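Local coordinates for penicillin-binding protein 2B (Streptococcus pneumoniae, PDB 2WAD) that probably cross-links the peptides of adjacent glycan strands in cell-wall peptidoglycan as a penicillin-binding transpeptidase of the elongation machinery, at residues L230-V234 against D373-T377; Y267-Y272 against I493-D497; F316-V320 against I669-Y673; T377-V383 against N522-M526; I535-G539 against M581-H585. All blocks are in the same frame, centred on the assembly; numbering follows the deposited sequence. Where two conformers were deposited one is given.

Contact 1. Residues L230-V234 against D373-T377; sequences LSSIV and DSLGT
Ser232 OG is gripped by two waters, which bridge it to Ser374. Water 2 lies 2.6 Å from Ser232 OG and continues by a weak bond to Ser374 OG, while water 1, 2.9 Å from Ser232 OG, accepts from the backbone N of Ser374. The two hydroxyls themselves stay 4.0 Å apart, OG to OG, so solvent mediates the polar half of this interface. With chi1 at 50°, the hydroxyl of Ser232 sits between its own N and carbonyl carbon and faces the waters.

The other half is apolar. Ile233 and Leu375 run past one another head to tail, CG1 of Ile233 coming 3.7 Å from CD2 of Leu375. The other methyl of Leu375, CD1, lies 3.6 Å from the carbonyl O of Ser232, and CD1 of Ile233 rests on CB of Ser374.

Behind the contact, Ser374 O takes both the N and the hydroxyl of Thr377, OG1 of Thr377 being 2.7 Å from that oxygen; these bonds tie Ser374 to the first helical residues. Tyr267 packs on Leu375 and Leu268 on Ile233, extending the apolar patch. Asp373 to Gly376 form a type I beta turn, closed by Gly376 N to Asp373 O, that leads into helix 376-379, and the two segments form a small, partly hydrated junction between the N-terminal dimerisation region and the transpeptidase domain of a class B penicillin-binding protein.

Contact 2. Residues Y267-Y272 against I493-D497; sequences YLEKQY and IDLPD
The ring of Tyr272 and the carboxylate of Asp494 stand almost perpendicular, their planes 89° apart, where helix 267-271 of the dimerisation region meets an irregular loop of the transpeptidase domain. Asp494 is the centre of an inverse gamma turn in that loop. Its OD2 lies at the edge of the tyrosine ring and receives the phenol through the anti lone pair, the one away from OD1. Backbone N atoms of Ile546 and Val547 also bond the carboxylate, at OD1 and OD2 respectively, so the acceptor is held from both domains.

Gln271 lies alongside the loop backbone. Its CG, anti to the backbone N (chi1 -173°), comes 3.3 Å from Asp494 O, and a bend at chi2 carries the amide over to the start of Pro496. There NE2 lies 3.3 Å from Pro496 N, which has no hydrogen to share, so the amide only packs there.

Further along, Leu268 and Leu495 cross at a slant and meet through their CD2 methyls, 3.8 Å apart. CD2 of Leu495 also packs on CB of Tyr267, near the plane of its ring, while Pro496 CD sits 3.6 Å from Tyr267 O. The shortest approach is the phenol bond, with Tyr272 OH 2.6 Å from Asp494 OD2.

Contact 3. Residues F316-V320 against I669-Y673; sequences FQDSV and IINLY
Phe316 and Tyr673 both carry CG opposite the backbone N (chi1 near 180° in each), and from facing helices this brings the two rings together between the helices. They meet edge-to-face: the edge of Tyr673 points at the face of Phe316, with ring planes 69° apart and centroids 5.4 Å apart. CD1 of Tyr673 stands 3.9 Å above the Phe316 plane, displaced toward the rim. Val320 CG2, one helical turn on from Phe316, lies over the opposite face, so the phenyl ring is sandwiched between its own helix and the partner.

The edge of the phenylalanine meets the backbone of Leu672. Its CE1 is 3.6 Å from the backbone N of Tyr673 and touches CB of Leu672, while CG2 of Ile669 lies 4.0 Å from CZ. The ring thus packs against one turn of helix 661-676, from Ile669 to Tyr673.

The two segments run nearly antiparallel, at 152°, with axes 10.6 Å apart. They belong to helix 314-334 and the C-terminal helix 661-676, which pack together on one side of the central antiparallel sheet, as in the penicillin-recognising fold shared with serine beta-lactamases. Phe316 and Val320 touch Ser357 and Ser359 of strand 355-363, and Tyr673 touches Leu356 of the same strand.

Farther along the pair, Val320 and Ile669 lie crosswise, CG1 to CD1 at 4.2 Å. Beside them the branched end of Leu672 straddles the hydroxyl of Ser319: CD2 lies 4.0 Å from Ser319 OG, and CD1 is almost equally near.

Contact 4. Residues T377-V383 against N522-M526; sequences TVTNVFV and NYTPM
Thr377 offers its carbonyl O to the first turn of helix 525-536, where Met526 N donates to it at 3.0 Å. The same oxygen lies 3.3 Å from Pro525 CD, so the proline ring packs against helix 376-379 at Thr377. The hydroxyl of Thr377 turns instead to Ser374 O. Val378 and Met526 run alongside each other; bends at chi2 and chi3 fold the methionine back so that its CE meets Val378 CG1.

At Asn380 the chain leaves the helix, and its O receives a CA-H...O contact from Thr524 CA at 3.3 Å. Val381 stands roughly perpendicular to Asn522, CG2 to CB at 3.6 Å, while its CG1 meets the methyl of Thr524.

Phe382 and Tyr523 then form a single antiparallel hydrogen-bonded bridge: Phe382 N to Tyr523 O is 2.9 Å and Tyr523 N to Phe382 O 3.0 Å. Neither carbonyl is met squarely; the first donor stands 35° above its plane. The Phe382 ring presents its edge to Pro525, CE2 lying 3.7 Å from CD. Val383 finishes the walk against the amide of Asn522.

Three backbone bonds, set among close apolar contacts, fix the path of the chain just ahead of Ser386, the inferred acyl-ester nucleophile, so the approach to that residue is held here by main-chain bonding.

Contact 5. Residues I535-G539 against M581-H585; sequences IANNG and MAILH. Unlike the reference sequence in segment 581-585: Ala582 (reference Ser).
His585 donates from NE2 to the carbonyl O of Ile535, at 2.8 Å, across the gap between helix 578-593 and the C-terminal end of helix 525-536, which closes in a Schellman motif. The bond is nearly straight (169°), and the oxygen lies in the imidazole plane, although the donor stands well above the plane of the carbonyl. CG2 of Ile535 packs along the same ring, 3.6 Å from CD2 of His585.

In the next shell, Ile535 O also accepts from Asn538 N, which reaches it from the opposite face of the carbonyl plane to the histidine. This second bond belongs to the Schellman closure, in which Asn538 takes positive phi and Gly539 N returns to Thr534 O. The histidine thus adds a second donor to a carbonyl already used by the Schellman closure.

Met581, one turn before His585, holds the ring from its own helix: its CG lies over one imidazole face, 3.9 Å above the plane. Beyond it, Leu584 packs on Trp397 and Ser394 of helix 389-398, and Ile535 touches Ala390 there. Bends at chi2 and chi3 curl the methionine tip under the turn, putting Met581 CE 3.5 Å from Gly539 N.

Contacts 1 and 2 join the dimerisation region to the transpeptidase domain and are partly buried, mixing water bridges or a tyrosine-aspartate bond with small apolar patches. They touch each other, Leu375 CD1 lying on the Tyr267 ring. Contacts 3, 4 and 5 lie within the transpeptidase domain and are more buried. Contact 3 is aromatic and aliphatic helix packing, contact 4 relies on backbone bonds, and contact 5 on a histidine reaching a helix end. Helix 376-379 serves contacts 1 and 4, which share Thr377, whereas helix 525-536 begins at contact 4 and ends at contact 5. Ile493 of contact 2 meets Val378 and Met526 of contact 4.

Contact 1. Residues L230-V234 against D373-T377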
# COMPACT_ATOMS: atom_id res chain seq x y z
N LEU A 230 -11.68 -2.56 -4.49
CA LEU A 230 -10.69 -1.85 -3.66
C LEU A 230 -10.46 -2.45 -2.27
O LEU A 230 -9.78 -1.81 -1.45
CB LEU A 230 -11.09 -0.38 -3.50
CG LEU A 230 -11.09 0.43 -4.80
CD1 LEU A 230 -11.61 1.82 -4.58
CD2 LEU A 230 -9.69 0.46 -5.41
N SER A 231 -10.98 -3.65 -2.02
CA SER A 231 -10.81 -4.29 -0.71
C SER A 231 -9.36 -4.62 -0.36
O SER A 231 -8.94 -4.40 0.77
CB SER A 231 -11.73 -5.50 -0.51
OG SER A 231 -11.33 -6.58 -1.35
N SER A 232 -8.58 -5.12 -1.31
CA SER A 232 -7.18 -5.45 -1.02
C SER A 232 -6.35 -4.25 -0.54
O SER A 232 -5.39 -4.41 0.21
CB SER A 232 -6.52 -6.05 -2.27
OG SER A 232 -6.76 -5.23 -3.42
N ILE A 233 -6.75 -3.05 -0.97
CA ILE A 233 -5.99 -1.85 -0.72
C ILE A 233 -6.41 -1.16 0.57
O ILE A 233 -5.66 -0.36 1.14
CB ILE A 233 -6.12 -0.94 -1.94
CG1 ILE A 233 -5.26 -1.49 -3.10
CG2 ILE A 233 -5.77 0.50 -1.61
CD1 ILE A 233 -5.64 -0.93 -4.46
N VAL A 234 -7.61 -1.50 1.06
CA VAL A 234 -8.12 -0.91 2.29
C VAL A 234 -7.24 -1.29 3.49
O VAL A 234 -6.87 -0.40 4.25
CB VAL A 234 -9.60 -1.27 2.58
CG1 VAL A 234 -9.99 -0.93 4.01
CG2 VAL A 234 -10.55 -0.59 1.58
N ASP A 373 -4.96 -8.63 -8.43
CA ASP A 373 -3.68 -8.35 -7.81
C ASP A 373 -3.33 -6.87 -7.84
O ASP A 373 -2.23 -6.49 -8.25
CB ASP A 373 -2.57 -9.18 -8.48
CG ASP A 373 -1.25 -9.13 -7.72
OD1 ASP A 373 -1.28 -8.83 -6.50
OD2 ASP A 373 -0.19 -9.39 -8.33
N SER A 374 -4.27 -6.04 -7.41
CA SER A 374 -4.08 -4.59 -7.40
C SER A 374 -2.80 -4.17 -6.70
O SER A 374 -2.15 -3.24 -7.16
CB SER A 374 -5.26 -3.94 -6.68
OG SER A 374 -6.46 -4.36 -7.33
N LEU A 375 -2.43 -4.83 -5.60
CA LEU A 375 -1.21 -4.48 -4.85
C LEU A 375 0.03 -4.81 -5.66
O LEU A 375 1.10 -4.30 -5.36
CB LEU A 375 -1.15 -5.19 -3.50
CG LEU A 375 -2.28 -4.74 -2.55
CD1 LEU A 375 -2.32 -5.62 -1.33
CD2 LEU A 375 -2.17 -3.24 -2.19
N GLY A 376 -0.11 -5.63 -6.70
CA GLY A 376 1.02 -5.89 -7.60
C GLY A 376 1.62 -4.63 -8.19
O GLY A 376 2.82 -4.59 -8.50
N THR A 377 0.80 -3.59 -8.29
CA THR A 377 1.21 -2.34 -8.89
C THR A 377 2.31 -1.66 -8.07
O THR A 377 3.09 -0.92 -8.63
CB THR A 377 0.03 -1.36 -9.05
OG1 THR A 377 -0.61 -1.16 -7.78
CG2 THR A 377 -0.99 -1.89 -10.06
O HOH W 1 -6.63 -7.23 -5.54
O HOH W 2 -7.60 -3.19 -4.80

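Contact 2. Residues Y267-Y272 against I493-D497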
# COMPACT_ATOMS: atom_id res chain seq x y z
N TYR A 267 -1.79 -1.44 4.84
CA TYR A 267 -2.27 -0.57 3.77
C TYR A 267 -2.91 0.74 4.23
O TYR A 267 -2.42 1.35 5.18
CB TYR A 267 -3.10 -1.38 2.76
CG TYR A 267 -2.29 -2.57 2.29
CD1 TYR A 267 -2.63 -3.87 2.65
CD2 TYR A 267 -1.12 -2.37 1.54
CE1 TYR A 267 -1.86 -4.96 2.26
CE2 TYR A 267 -0.34 -3.44 1.15
CZ TYR A 267 -0.72 -4.73 1.51
OH TYR A 267 0.04 -5.80 1.13
N LEU A 268 -4.00 1.15 3.60
CA LEU A 268 -4.68 2.40 3.99
C LEU A 268 -5.04 2.49 5.48
O LEU A 268 -4.91 3.57 6.09
CB LEU A 268 -5.90 2.68 3.11
CG LEU A 268 -5.75 2.96 1.62
CD1 LEU A 268 -7.11 3.27 0.99
CD2 LEU A 268 -4.76 4.11 1.38
N GLU A 269 -5.53 1.41 6.09
CA GLU A 269 -5.99 1.49 7.48
C GLU A 269 -4.79 1.86 8.33
O GLU A 269 -4.92 2.59 9.30
CB GLU A 269 -6.58 0.18 8.02
CG GLU A 269 -7.91 -0.25 7.41
CD GLU A 269 -9.11 0.32 8.12
OE1 GLU A 269 -8.98 1.35 8.83
OE2 GLU A 269 -10.20 -0.27 7.95
N LYS A 270 -3.62 1.34 7.97
CA LYS A 270 -2.41 1.65 8.70
C LYS A 270 -1.89 3.04 8.35
O LYS A 270 -1.55 3.82 9.23
CB LYS A 270 -1.33 0.58 8.45
CG LYS A 270 -0.03 0.81 9.22
CD LYS A 270 0.90 -0.40 9.11
CE LYS A 270 2.32 -0.01 9.45
NZ LYS A 270 3.08 -1.20 9.86
N GLN A 271 -1.79 3.33 7.06
CA GLN A 271 -1.26 4.62 6.63
C GLN A 271 -1.97 5.82 7.27
O GLN A 271 -1.33 6.80 7.65
CB GLN A 271 -1.29 4.71 5.10
CG GLN A 271 -0.60 5.91 4.57
CD GLN A 271 0.91 5.80 4.65
OE1 GLN A 271 1.63 6.74 4.29
NE2 GLN A 271 1.39 4.66 5.13
N TYR A 272 -3.30 5.73 7.37
CA TYR A 272 -4.11 6.85 7.85
C TYR A 272 -4.69 6.60 9.24
O TYR A 272 -5.70 7.20 9.62
CB TYR A 272 -5.20 7.20 6.84
CG TYR A 272 -4.61 7.81 5.59
CD1 TYR A 272 -4.23 7.02 4.52
CD2 TYR A 272 -4.36 9.17 5.51
CE1 TYR A 272 -3.65 7.56 3.38
CE2 TYR A 272 -3.79 9.72 4.39
CZ TYR A 272 -3.44 8.93 3.33
OH TYR A 272 -2.86 9.50 2.21
N ILE A 493 4.15 7.14 -2.68
CA ILE A 493 2.74 6.76 -2.59
C ILE A 493 2.34 6.54 -1.13
O ILE A 493 3.17 6.09 -0.33
CB ILE A 493 2.40 5.54 -3.43
CG1 ILE A 493 0.88 5.44 -3.60
CG2 ILE A 493 3.00 4.27 -2.83
CD1 ILE A 493 0.46 4.25 -4.40
N ASP A 494 1.09 6.88 -0.79
CA ASP A 494 0.58 6.82 0.58
C ASP A 494 0.17 5.40 1.02
O ASP A 494 -0.98 5.14 1.40
CB ASP A 494 -0.57 7.83 0.76
CG ASP A 494 -1.69 7.68 -0.30
OD1 ASP A 494 -1.48 7.07 -1.39
OD2 ASP A 494 -2.78 8.26 -0.07
N LEU A 495 1.13 4.48 0.96
CA LEU A 495 0.95 3.13 1.49
C LEU A 495 2.21 2.83 2.29
O LEU A 495 3.26 3.39 2.00
CB LEU A 495 0.77 2.10 0.36
CG LEU A 495 -0.55 2.14 -0.42
CD1 LEU A 495 -0.54 1.19 -1.62
CD2 LEU A 495 -1.78 1.90 0.45
N PRO A 496 2.11 1.98 3.32
CA PRO A 496 3.25 1.83 4.25
C PRO A 496 4.56 1.38 3.59
O PRO A 496 5.62 1.88 3.95
CB PRO A 496 2.77 0.80 5.29
CG PRO A 496 1.32 0.55 5.00
CD PRO A 496 0.87 1.39 3.84
N ASP A 497 4.48 0.46 2.63
CA ASP A 497 5.66 -0.17 2.06
C ASP A 497 5.55 -0.49 0.57
O ASP A 497 4.84 -1.40 0.18
CB ASP A 497 5.97 -1.47 2.82
CG ASP A 497 7.29 -2.09 2.40
OD1 ASP A 497 8.26 -1.33 2.15
OD2 ASP A 497 7.37 -3.34 2.33

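Contact 3. Residues F316-V320 against I669-Y673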
# COMPACT_ATOMS: atom_id res chain seq x y z
N PHE A 316 -14.93 3.20 -12.29
CA PHE A 316 -13.72 3.26 -13.12
C PHE A 316 -12.80 2.06 -12.86
O PHE A 316 -12.39 1.34 -13.77
CB PHE A 316 -12.98 4.60 -13.00
CG PHE A 316 -11.87 4.74 -13.99
CD1 PHE A 316 -12.14 4.71 -15.35
CD2 PHE A 316 -10.56 4.82 -13.57
CE1 PHE A 316 -11.10 4.79 -16.28
CE2 PHE A 316 -9.52 4.90 -14.48
CZ PHE A 316 -9.78 4.88 -15.83
N GLN A 317 -12.52 1.82 -11.59
CA GLN A 317 -11.64 0.71 -11.23
C GLN A 317 -12.19 -0.63 -11.73
O GLN A 317 -11.42 -1.47 -12.17
CB GLN A 317 -11.35 0.70 -9.72
CG GLN A 317 -10.58 -0.54 -9.23
CD GLN A 317 -9.07 -0.37 -9.20
OE1 GLN A 317 -8.55 0.70 -9.54
NE2 GLN A 317 -8.36 -1.39 -8.75
N ASP A 318 -13.51 -0.82 -11.66
CA ASP A 318 -14.16 -2.04 -12.11
C ASP A 318 -13.97 -2.21 -13.62
O ASP A 318 -13.74 -3.32 -14.11
CB ASP A 318 -15.68 -2.02 -11.83
CG ASP A 318 -16.02 -2.20 -10.36
OD1 ASP A 318 -15.14 -2.57 -9.55
OD2 ASP A 318 -17.19 -1.98 -10.02
N SER A 319 -14.09 -1.11 -14.34
CA SER A 319 -14.04 -1.21 -15.79
C SER A 319 -12.60 -1.42 -16.29
O SER A 319 -12.35 -2.18 -17.22
CB SER A 319 -14.83 -0.08 -16.47
OG SER A 319 -14.13 1.14 -16.44
N VAL A 320 -11.62 -0.84 -15.60
CA VAL A 320 -10.23 -1.24 -15.87
C VAL A 320 -9.92 -2.73 -15.58
O VAL A 320 -9.32 -3.41 -16.39
CB VAL A 320 -9.23 -0.28 -15.18
CG1 VAL A 320 -7.79 -0.69 -15.48
CG2 VAL A 320 -9.49 1.12 -15.66
N ILE A 669 -7.94 2.31 -21.87
CA ILE A 669 -8.07 2.88 -20.53
C ILE A 669 -8.28 4.39 -20.62
O ILE A 669 -9.07 4.95 -19.87
CB ILE A 669 -6.88 2.58 -19.59
CG1 ILE A 669 -6.84 1.09 -19.23
CG2 ILE A 669 -6.96 3.42 -18.31
CD1 ILE A 669 -5.48 0.60 -18.69
N ILE A 670 -7.55 5.04 -21.52
CA ILE A 670 -7.74 6.47 -21.69
C ILE A 670 -9.15 6.80 -22.18
O ILE A 670 -9.79 7.72 -21.65
CB ILE A 670 -6.61 7.11 -22.56
CG1 ILE A 670 -5.30 7.06 -21.76
CG2 ILE A 670 -6.92 8.58 -22.93
CD1 ILE A 670 -4.12 7.65 -22.45
N ASN A 671 -9.65 6.06 -23.16
CA ASN A 671 -11.01 6.30 -23.68
C ASN A 671 -12.00 6.03 -22.56
O ASN A 671 -12.99 6.74 -22.42
CB ASN A 671 -11.36 5.35 -24.83
CG ASN A 671 -10.73 5.74 -26.15
OD1 ASN A 671 -10.33 6.88 -26.34
ND2 ASN A 671 -10.73 4.81 -27.10
N LEU A 672 -11.77 4.98 -21.76
CA LEU A 672 -12.71 4.67 -20.67
C LEU A 672 -12.81 5.85 -19.74
O LEU A 672 -13.90 6.26 -19.34
CB LEU A 672 -12.31 3.42 -19.91
CG LEU A 672 -12.76 2.07 -20.50
CD1 LEU A 672 -11.99 0.89 -19.92
CD2 LEU A 672 -14.28 1.86 -20.41
N TYR A 673 -11.66 6.43 -19.40
CA TYR A 673 -11.62 7.59 -18.53
C TYR A 673 -12.31 8.82 -19.09
O TYR A 673 -13.01 9.54 -18.37
CB TYR A 673 -10.18 7.96 -18.17
CG TYR A 673 -10.13 9.02 -17.09
CD1 TYR A 673 -10.55 8.73 -15.80
CD2 TYR A 673 -9.68 10.30 -17.36
CE1 TYR A 673 -10.52 9.70 -14.79
CE2 TYR A 673 -9.62 11.26 -16.37
CZ TYR A 673 -10.04 10.96 -15.09
OH TYR A 673 -10.01 11.91 -14.11

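Contact 4. Residues T377-V383 against N522-M526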
# COMPACT_ATOMS: atom_id res chain seq x y z
N THR A 377 0.80 -3.59 -8.29
CA THR A 377 1.21 -2.34 -8.89
C THR A 377 2.31 -1.66 -8.07
O THR A 377 3.09 -0.92 -8.63
CB THR A 377 0.03 -1.36 -9.05
OG1 THR A 377 -0.61 -1.16 -7.78
CG2 THR A 377 -0.99 -1.89 -10.06
N VAL A 378 2.33 -1.89 -6.76
CA VAL A 378 3.32 -1.28 -5.87
C VAL A 378 4.29 -2.33 -5.30
O VAL A 378 5.27 -1.96 -4.67
CB VAL A 378 2.69 -0.50 -4.70
CG1 VAL A 378 1.96 0.78 -5.17
CG2 VAL A 378 1.75 -1.40 -3.87
N THR A 379 4.04 -3.62 -5.51
CA THR A 379 4.88 -4.62 -4.87
C THR A 379 5.73 -5.51 -5.79
O THR A 379 6.70 -6.10 -5.33
CB THR A 379 4.13 -5.46 -3.80
OG1 THR A 379 3.27 -6.39 -4.45
CG2 THR A 379 3.24 -4.60 -2.89
N ASN A 380 5.39 -5.61 -7.07
CA ASN A 380 6.11 -6.50 -7.97
C ASN A 380 6.85 -5.74 -9.05
O ASN A 380 6.46 -4.64 -9.42
CB ASN A 380 5.16 -7.51 -8.61
CG ASN A 380 4.56 -8.46 -7.59
OD1 ASN A 380 5.27 -9.25 -6.97
ND2 ASN A 380 3.27 -8.37 -7.40
N VAL A 381 7.93 -6.33 -9.56
CA VAL A 381 8.81 -5.58 -10.45
C VAL A 381 8.98 -6.30 -11.78
O VAL A 381 8.88 -7.52 -11.82
CB VAL A 381 10.19 -5.30 -9.77
CG1 VAL A 381 9.99 -4.55 -8.45
CG2 VAL A 381 10.95 -6.59 -9.55
N PHE A 382 9.24 -5.55 -12.84
CA PHE A 382 9.25 -6.06 -14.21
C PHE A 382 10.31 -5.34 -15.03
O PHE A 382 10.57 -4.16 -14.78
CB PHE A 382 7.87 -5.87 -14.87
CG PHE A 382 6.72 -6.37 -14.02
CD1 PHE A 382 6.29 -7.69 -14.11
CD2 PHE A 382 6.11 -5.53 -13.11
CE1 PHE A 382 5.25 -8.15 -13.32
CE2 PHE A 382 5.06 -5.98 -12.30
CZ PHE A 382 4.63 -7.28 -12.40
N VAL A 383 10.90 -6.04 -16.00
CA VAL A 383 11.76 -5.37 -16.96
C VAL A 383 10.88 -4.41 -17.74
O VAL A 383 9.81 -4.76 -18.20
CB VAL A 383 12.57 -6.29 -17.92
CG1 VAL A 383 13.06 -7.57 -17.28
CG2 VAL A 383 11.85 -6.53 -19.22
N ASN A 522 14.69 -3.63 -12.95
CA ASN A 522 13.23 -3.87 -12.93
C ASN A 522 12.48 -2.84 -12.07
O ASN A 522 12.93 -2.51 -10.96
CB ASN A 522 12.91 -5.24 -12.29
CG ASN A 522 13.32 -6.45 -13.14
OD1 ASN A 522 12.57 -7.43 -13.26
ND2 ASN A 522 14.51 -6.40 -13.73
N TYR A 523 11.31 -2.40 -12.53
CA TYR A 523 10.52 -1.36 -11.88
C TYR A 523 9.09 -1.84 -11.65
O TYR A 523 8.62 -2.77 -12.32
CB TYR A 523 10.50 -0.13 -12.78
CG TYR A 523 11.86 0.42 -13.16
CD1 TYR A 523 12.88 0.61 -12.21
CD2 TYR A 523 12.15 0.71 -14.47
CE1 TYR A 523 14.12 1.12 -12.56
CE2 TYR A 523 13.38 1.19 -14.85
CZ TYR A 523 14.35 1.43 -13.89
OH TYR A 523 15.57 1.92 -14.32
N THR A 524 8.39 -1.22 -10.70
CA THR A 524 6.98 -1.52 -10.45
C THR A 524 6.07 -0.73 -11.42
O THR A 524 6.48 0.25 -12.02
CB THR A 524 6.54 -1.09 -9.05
OG1 THR A 524 6.54 0.34 -9.00
CG2 THR A 524 7.46 -1.63 -7.96
N PRO A 525 4.81 -1.16 -11.58
CA PRO A 525 3.91 -0.43 -12.47
C PRO A 525 3.63 0.99 -11.95
O PRO A 525 3.45 1.89 -12.75
CB PRO A 525 2.65 -1.31 -12.51
CG PRO A 525 3.15 -2.71 -12.21
CD PRO A 525 4.34 -2.53 -11.27
N MET A 526 3.61 1.21 -10.63
CA MET A 526 3.43 2.54 -10.07
C MET A 526 4.58 3.47 -10.46
O MET A 526 4.35 4.62 -10.84
CB MET A 526 3.19 2.47 -8.55
CG MET A 526 2.93 3.79 -7.84
SD MET A 526 1.33 4.51 -8.34
CE MET A 526 0.22 3.23 -7.76

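Contact 5. Residues I535-G539 against M581-H585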
# COMPACT_ATOMS: atom_id res chain seq x y z
N ILE A 535 6.71 13.34 -17.12
CA ILE A 535 6.78 13.90 -18.47
C ILE A 535 5.54 14.74 -18.78
O ILE A 535 5.62 15.87 -19.27
CB ILE A 535 6.95 12.79 -19.54
CG1 ILE A 535 8.30 12.10 -19.33
CG2 ILE A 535 6.86 13.43 -20.93
CD1 ILE A 535 8.57 10.85 -20.17
N ALA A 536 4.37 14.19 -18.47
CA ALA A 536 3.12 14.88 -18.76
C ALA A 536 2.97 16.16 -17.93
O ALA A 536 2.21 17.05 -18.31
CB ALA A 536 1.94 13.92 -18.49
N ASN A 537 3.66 16.27 -16.80
CA ASN A 537 3.56 17.45 -15.94
C ASN A 537 4.82 18.31 -16.09
O ASN A 537 5.23 19.03 -15.17
CB ASN A 537 3.38 16.98 -14.48
CG ASN A 537 2.96 18.10 -13.55
OD1 ASN A 537 2.06 18.87 -13.86
ND2 ASN A 537 3.59 18.17 -12.37
N ASN A 538 5.45 18.18 -17.24
CA ASN A 538 6.60 19.02 -17.61
C ASN A 538 7.82 18.96 -16.69
O ASN A 538 8.50 19.96 -16.48
CB ASN A 538 6.16 20.45 -17.87
CG ASN A 538 5.22 20.53 -19.07
OD1 ASN A 538 5.47 19.93 -20.11
ND2 ASN A 538 4.10 21.23 -18.91
N GLY A 539 8.07 17.77 -16.15
CA GLY A 539 9.30 17.50 -15.40
C GLY A 539 9.13 17.62 -13.89
O GLY A 539 10.05 17.34 -13.14
N MET A 581 12.45 19.20 -22.75
CA MET A 581 11.18 18.56 -22.45
C MET A 581 10.20 18.64 -23.63
O MET A 581 9.37 17.75 -23.84
CB MET A 581 10.56 19.18 -21.20
CG MET A 581 9.22 18.55 -20.75
SD MET A 581 9.41 16.80 -20.37
CE MET A 581 10.25 16.79 -18.77
N ALA A 582 10.29 19.72 -24.41
CA ALA A 582 9.44 19.89 -25.57
C ALA A 582 9.84 18.88 -26.65
O ALA A 582 9.00 18.38 -27.39
CB ALA A 582 9.49 21.34 -26.08
N ILE A 583 11.12 18.54 -26.71
CA ILE A 583 11.58 17.49 -27.61
C ILE A 583 11.02 16.13 -27.20
O ILE A 583 10.54 15.39 -28.04
CB ILE A 583 13.09 17.50 -27.75
CG1 ILE A 583 13.49 18.75 -28.53
CG2 ILE A 583 13.59 16.27 -28.52
CD1 ILE A 583 14.88 19.30 -28.17
N LEU A 584 11.02 15.80 -25.91
CA LEU A 584 10.42 14.55 -25.47
C LEU A 584 8.94 14.49 -25.85
O LEU A 584 8.49 13.47 -26.33
CB LEU A 584 10.58 14.33 -23.96
CG LEU A 584 12.00 14.32 -23.40
CD1 LEU A 584 11.97 14.04 -21.88
CD2 LEU A 584 12.97 13.35 -24.14
N HIS A 585 8.20 15.57 -25.58
CA HIS A 585 6.78 15.69 -25.94
C HIS A 585 6.49 15.50 -27.44
O HIS A 585 5.46 14.94 -27.81
CB HIS A 585 6.24 17.05 -25.48
CG HIS A 585 5.99 17.15 -24.00
ND1 HIS A 585 5.38 18.24 -23.41
CD2 HIS A 585 6.24 16.28 -22.99
CE1 HIS A 585 5.27 18.04 -22.11
NE2 HIS A 585 5.79 16.86 -21.83